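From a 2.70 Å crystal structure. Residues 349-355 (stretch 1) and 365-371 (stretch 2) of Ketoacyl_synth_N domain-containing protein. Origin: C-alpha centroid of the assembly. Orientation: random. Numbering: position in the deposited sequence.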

# COMPACT_ATOMS: atom_id res chain seq x y z
N THR C 349 32.78 6.05 17.22
CA THR C 349 31.59 5.21 17.51
C THR C 349 31.59 4.00 16.57
O THR C 349 31.98 4.17 15.40
CB THR C 349 30.29 6.02 17.37
OG1 THR C 349 30.55 7.37 17.75
CG2 THR C 349 29.16 5.47 18.21
N ASN C 350 31.19 2.82 17.07
CA ASN C 350 31.14 1.55 16.30
C ASN C 350 29.70 1.04 16.17
O ASN C 350 29.51 -0.01 15.53
CB ASN C 350 32.06 0.48 16.91
CG ASN C 350 31.66 0.07 18.32
OD1 ASN C 350 30.78 0.67 18.93
ND2 ASN C 350 32.31 -0.96 18.84
N GLN C 351 28.72 1.74 16.76
CA GLN C 351 27.27 1.41 16.67
C GLN C 351 26.44 2.68 16.87
O GLN C 351 26.67 3.38 17.88
CB GLN C 351 26.90 0.36 17.72
CG GLN C 351 25.50 -0.22 17.53
CD GLN C 351 25.18 -1.30 18.53
OE1 GLN C 351 25.58 -1.25 19.69
NE2 GLN C 351 24.43 -2.30 18.09
N ILE C 352 25.51 2.95 15.95
CA ILE C 352 24.50 4.05 16.07
C ILE C 352 23.10 3.42 16.08
O ILE C 352 22.79 2.66 15.14
CB ILE C 352 24.66 5.08 14.93
CG1 ILE C 352 26.05 5.73 14.95
CG2 ILE C 352 23.55 6.13 14.99
CD1 ILE C 352 26.36 6.57 13.73
N ILE C 353 22.32 3.72 17.12
CA ILE C 353 20.92 3.23 17.30
C ILE C 353 19.97 4.44 17.19
O ILE C 353 20.14 5.39 17.98
CB ILE C 353 20.77 2.48 18.64
CG1 ILE C 353 21.60 1.20 18.64
CG2 ILE C 353 19.31 2.20 18.96
CD1 ILE C 353 21.99 0.72 20.02
N ILE C 354 19.03 4.38 16.25
CA ILE C 354 18.04 5.47 15.96
C ILE C 354 16.67 5.03 16.47
O ILE C 354 16.30 3.86 16.22
CB ILE C 354 18.02 5.78 14.45
CG1 ILE C 354 19.42 6.05 13.91
CG2 ILE C 354 17.07 6.93 14.15
CD1 ILE C 354 19.64 5.54 12.51
N GLN C 355 15.95 5.92 17.15
CA GLN C 355 14.59 5.68 17.69
C GLN C 355 13.61 6.69 17.08
O GLN C 355 13.99 7.86 16.91
CB GLN C 355 14.57 5.78 19.21
CG GLN C 355 13.31 5.21 19.84
CD GLN C 355 13.29 5.34 21.34
OE1 GLN C 355 13.18 4.36 22.08
NE2 GLN C 355 13.39 6.58 21.82
N ALA C 365 12.70 1.34 16.35
CA ALA C 365 14.15 1.62 16.46
C ALA C 365 14.94 0.70 15.53
O ALA C 365 14.56 -0.48 15.38
CB ALA C 365 14.59 1.47 17.90
N LEU C 366 16.02 1.23 14.94
CA LEU C 366 16.97 0.51 14.06
C LEU C 366 18.37 0.59 14.67
O LEU C 366 18.70 1.63 15.28
CB LEU C 366 16.94 1.14 12.66
CG LEU C 366 15.72 0.79 11.81
CD1 LEU C 366 15.54 1.79 10.68
CD2 LEU C 366 15.83 -0.63 11.26
N SER C 367 19.17 -0.48 14.50
CA SER C 367 20.56 -0.60 15.00
C SER C 367 21.52 -0.80 13.81
O SER C 367 21.33 -1.77 13.06
CB SER C 367 20.68 -1.73 15.99
OG SER C 367 22.03 -1.89 16.42
N PHE C 368 22.50 0.10 13.67
CA PHE C 368 23.56 0.06 12.63
C PHE C 368 24.93 -0.03 13.32
O PHE C 368 25.17 0.73 14.27
CB PHE C 368 23.48 1.28 11.72
CG PHE C 368 22.20 1.36 10.91
CD1 PHE C 368 22.10 0.73 9.68
CD2 PHE C 368 21.11 2.07 11.39
CE1 PHE C 368 20.93 0.80 8.95
CE2 PHE C 368 19.93 2.14 10.65
CZ PHE C 368 19.85 1.50 9.43
N SER C 369 25.79 -0.95 12.85
CA SER C 369 27.13 -1.25 13.43
C SER C 369 28.21 -1.11 12.36
O SER C 369 27.93 -1.43 11.18
CB SER C 369 27.14 -2.63 14.05
OG SER C 369 26.18 -2.71 15.09
N ALA C 370 29.41 -0.67 12.76
CA ALA C 370 30.55 -0.35 11.88
C ALA C 370 31.16 -1.63 11.29
O ALA C 370 30.90 -2.72 11.85
CB ALA C 370 31.59 0.44 12.64
N ILE C 371 31.93 -1.49 10.21
CA ILE C 371 32.62 -2.59 9.46
C ILE C 371 31.55 -3.48 8.83
O ILE C 371 31.05 -4.43 9.44
CB ILE C 371 33.58 -3.37 10.38
CG1 ILE C 371 34.57 -2.45 11.09
CG2 ILE C 371 34.30 -4.46 9.59
CD1 ILE C 371 35.25 -3.07 12.29
OXT ILE C 371 31.16 -3.27 7.67

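The striking thing about this pairing is how hydrogen bonding is divided: the strong hydrogen bonds between these antiparallel strands are all main chain, and the side chains add a single one, from Q351 NE2 to S367 OG at 3.0 Å, which is weak. That bond is also diagonal. Q351 sits directly across from S369, yet its side chain, extended with chi1 and chi2 both t, rises from the sheet and slants along it, bringing NE2 to S367 OG; its NE2 also lies 3.5 Å from S369 OG. A serine's short side chain keeps its hydroxyl near the sheet, where the longer glutamine can reach it.

The backbone supplies the real framework. Strands 351-355 and 365-369 run at 166° with their axes approaching to 4.7 Å, and the register steps regularly from Q351 opposite S369 to Q355 opposite A365. Two pairs close with reciprocal bonds. I352 N donates to F368 O at 2.8 Å and F368 N returns to I352 O at 3.0 Å; I354 N donates to L366 O and L366 N to I354 O, each at 2.9 Å. A fifth backbone bond, from A370 N to N350 O at 2.8 Å and nearly straight at 167°, extends the ladder past the bridged pairs. Between these rungs the strands come closer, with Q351 CA to S369 CA 4.2 Å, Q355 CA to A365 CA 4.3 Å and I353 CA to S367 CA 4.5 Å, and CA-H groups face carbonyls that already accept an N-H: Q351 CA lies 3.3 Å from F368 O, I353 CA 3.4 Å from L366 O, and A365 CA 3.1 Å from I354 O. Each of these oxygens thus serves two neighbors of the opposing strand.

Alternation sorts the side chains onto two faces. I352, I354, L366 and F368 share one, wholly apolar. Here the best packing is again diagonal: I354 CD1 approaches F368 CE2 at 3.9 Å, and these two residues have the largest areas covered by the opposing stretch, 64 and 66 Å². The phenylalanine, with chi1 m, sends its ring along the sheet toward I354, while I352 O lies near the ring plane at its edge. The beta-branched isoleucines suit extended backbone, and the m chi1 recurs in all four residues of this face.

The other face is mixed. Q351, I353, Q355, A365, S367 and S369 bring polar groups into a largely buried setting, where they need partners; the amide of Q355 and the hydroxyls of S367 and S369 find them elsewhere in the structure. I353 CG1 rests 3.8 Å from S367 OG, a large side chain matched with a small one. A365 does the same for Q355, its methyl CB 4.4 Å from Q355 CG.

In all, 487 Å² is buried. At the open end, exposed N350 meets A370 with N350 CB to A370 CB at 4.3 Å, while T349 and the C-terminal I371 make no contact across. The rule to take away is that backbone bonds set the pairing, and side chains on each face also make contacts diagonal to it.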